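Local structure of mandalate racemase/muconate lactonizing enzyme (Unidentified, 4E4U) at residues L281-V286 with I321-C326. The protein is a putative member of the mandelate racemase/muconate lactonizing enzyme family and probably catalyses abstraction of a proton alpha to a carboxylate, as its relatives in the enolase superfamily do. Sequence-based numbering, arbitrary orientation. Where two conformers were deposited one is given.
Sequences LNVARV and IQLATC
No flat group lies where L281 and V283 meet L323; the planar groups instead shape the two backbones behind these side chains. The amide of N282 turns back along its own chain, where OD1 accepts the backbone N of A284 at 2.8 Å, a bond from residue i to i+2 that makes an Asx turn. The donor lies in the carbonyl plane with a C=O...N angle of 149°, while ND2 of the same amide is hydrogen-bonded to H309 and N312. N282 O, a different oxygen from OD1, accepts from R285 N at 2.9 Å and V286 N at 3.0 Å, closing a turn that contains V283 and A284. On the helix, the carbonyl of I321 is approached from its two faces: T325 N reaches I321 O at 3.0 Å, and T325 OG1 donates to the same atom at 2.8 Å from 35° above the plane on the other face.

The contact between the segments is purely apolar and small, burying 90 Å² in total, and L323 supplies its whole helical side. The CB of L323 points toward the loop, and CG, anti to the backbone N (chi1 175°), places CD2 against both partners. L281 comes tip to tip, its CD1 3.9 Å from L323 CD2. V283 passes L323 alongside in the opposite sense, with CG1 4.0 Å from the same methyl; this second touch is less certain, because V283 has two conformers.

All three touching residues are buried within the enolase-type barrel domain. Residues 281-286 link strand 278-279 to helix 289-301, and L323 lies near the end of helix 314-325; I295 touches L281 and A292 touches L323, so helix 289-301 packs against both partners, while strand 125-130 meets I321 and A324 through L125.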
loop_
_atom_site.group_PDB
_atom_site.type_symbol
_atom_site.label_atom_id
_atom_site.label_comp_id
_atom_site.label_asym_id
_atom_site.label_seq_id
_atom_site.Cartn_x
_atom_site.Cartn_y
_atom_site.Cartn_z
ATOM N N LEU A 281 -5.024 -24.960 13.389
ATOM C CA LEU A 281 -3.913 -25.871 13.190
ATOM C C LEU A 281 -4.269 -27.269 13.700
ATOM O O LEU A 281 -4.993 -27.422 14.696
ATOM C CB LEU A 281 -2.669 -25.326 13.904
ATOM C CG LEU A 281 -2.738 -25.192 15.432
ATOM C CD1 LEU A 281 -2.308 -26.464 16.160
ATOM C CD2 LEU A 281 -1.896 -24.019 15.903
ATOM N N ASN A 282 -3.756 -28.286 13.019
ATOM C CA ASN A 282 -3.779 -29.643 13.540
ATOM C C ASN A 282 -2.343 -29.979 13.922
ATOM O O ASN A 282 -1.442 -29.930 13.066
ATOM C CB ASN A 282 -4.337 -30.622 12.509
ATOM C CG ASN A 282 -4.509 -32.018 13.071
ATOM O OD1 ASN A 282 -3.576 -32.588 13.649
ATOM N ND2 ASN A 282 -5.697 -32.585 12.899
ATOM N N VAL A 283 -2.128 -30.298 15.194
ATOM C CA VAL A 283 -0.770 -30.522 15.705
ATOM C C VAL A 283 -0.079 -31.697 15.033
ATOM O O VAL A 283 1.148 -31.786 15.049
ATOM C CB VAL A 283 -0.724 -30.710 17.245
ATOM C CG1 VAL A 283 -1.204 -29.458 17.949
ATOM C CG2 VAL A 283 -1.550 -31.923 17.678
ATOM N N ALA A 284 -0.871 -32.598 14.452
ATOM C CA ALA A 284 -0.342 -33.763 13.740
ATOM C C ALA A 284 -0.053 -33.490 12.256
ATOM O O ALA A 284 0.368 -34.386 11.526
ATOM C CB ALA A 284 -1.284 -34.952 13.902
ATOM N N ARG A 285 -0.270 -32.250 11.820
ATOM C CA ARG A 285 0.047 -31.824 10.452
ATOM C C ARG A 285 1.054 -30.676 10.378
ATOM O O ARG A 285 1.840 -30.606 9.429
ATOM C CB ARG A 285 -1.232 -31.411 9.703
ATOM C CG ARG A 285 -0.991 -30.559 8.453
ATOM C CD ARG A 285 -2.226 -30.486 7.593
ATOM N NE ARG A 285 -2.331 -31.663 6.738
ATOM C CZ ARG A 285 -3.447 -32.098 6.162
ATOM N NH1 ARG A 285 -4.612 -31.487 6.376
ATOM N NH2 ARG A 285 -3.394 -33.159 5.369
ATOM N N VAL A 286 1.030 -29.761 11.346
ATOM C CA VAL A 286 1.775 -28.509 11.173
ATOM C C VAL A 286 3.282 -28.596 11.372
ATOM O O VAL A 286 3.997 -27.658 11.020
ATOM C CB VAL A 286 1.221 -27.346 12.054
ATOM C CG1 VAL A 286 -0.211 -27.028 11.677
ATOM C CG2 VAL A 286 1.365 -27.657 13.540
ATOM N N ILE A 321 -4.357 -31.133 23.188
ATOM C CA ILE A 321 -4.714 -30.729 24.535
ATOM C C ILE A 321 -3.493 -30.177 25.271
ATOM O O ILE A 321 -3.600 -29.192 25.997
ATOM C CB ILE A 321 -5.339 -31.923 25.286
ATOM C CG1 ILE A 321 -6.735 -32.193 24.722
ATOM C CG2 ILE A 321 -5.364 -31.682 26.794
ATOM C CD1 ILE A 321 -7.247 -33.608 24.958
ATOM N N GLN A 322 -2.331 -30.797 25.073
ATOM C CA GLN A 322 -1.103 -30.285 25.682
ATOM C C GLN A 322 -0.812 -28.854 25.226
ATOM O O GLN A 322 -0.505 -27.985 26.043
ATOM C CB GLN A 322 0.087 -31.194 25.362
ATOM C CG GLN A 322 -0.021 -32.581 25.971
ATOM C CD GLN A 322 0.125 -32.579 27.477
ATOM O OE1 GLN A 322 1.047 -31.974 28.018
ATOM N NE2 GLN A 322 -0.777 -33.267 28.164
ATOM N N LEU A 323 -0.919 -28.603 23.924
ATOM C CA LEU A 323 -0.714 -27.256 23.412
ATOM C C LEU A 323 -1.746 -26.291 23.999
ATOM O O LEU A 323 -1.393 -25.225 24.505
ATOM C CB LEU A 323 -0.815 -27.240 21.886
ATOM C CG LEU A 323 -0.742 -25.843 21.257
ATOM C CD1 LEU A 323 0.663 -25.266 21.400
ATOM C CD2 LEU A 323 -1.176 -25.868 19.799
ATOM N N ALA A 324 -3.018 -26.673 23.941
ATOM C CA ALA A 324 -4.086 -25.772 24.362
ATOM C C ALA A 324 -3.917 -25.340 25.818
ATOM O O ALA A 324 -4.150 -24.183 26.159
ATOM C CB ALA A 324 -5.433 -26.432 24.158
ATOM N N THR A 325 -3.513 -26.282 26.667
ATOM C CA THR A 325 -3.430 -26.057 28.106
ATOM C C THR A 325 -2.459 -24.928 28.460
ATOM O O THR A 325 -2.658 -24.225 29.449
ATOM C CB THR A 325 -3.075 -27.376 28.831
ATOM O OG1 THR A 325 -4.112 -28.327 28.569
ATOM C CG2 THR A 325 -2.954 -27.181 30.338
ATOM N N CYS A 326 -1.428 -24.748 27.634
ATOM C CA CYS A 326 -0.406 -23.731 27.891
ATOM C C CYS A 326 -0.449 -22.553 26.917
ATOM O O CYS A 326 0.534 -21.817 26.788
ATOM C CB CYS A 326 1.002 -24.354 27.908
ATOM S SG CYS A 326 1.579 -25.097 26.372
#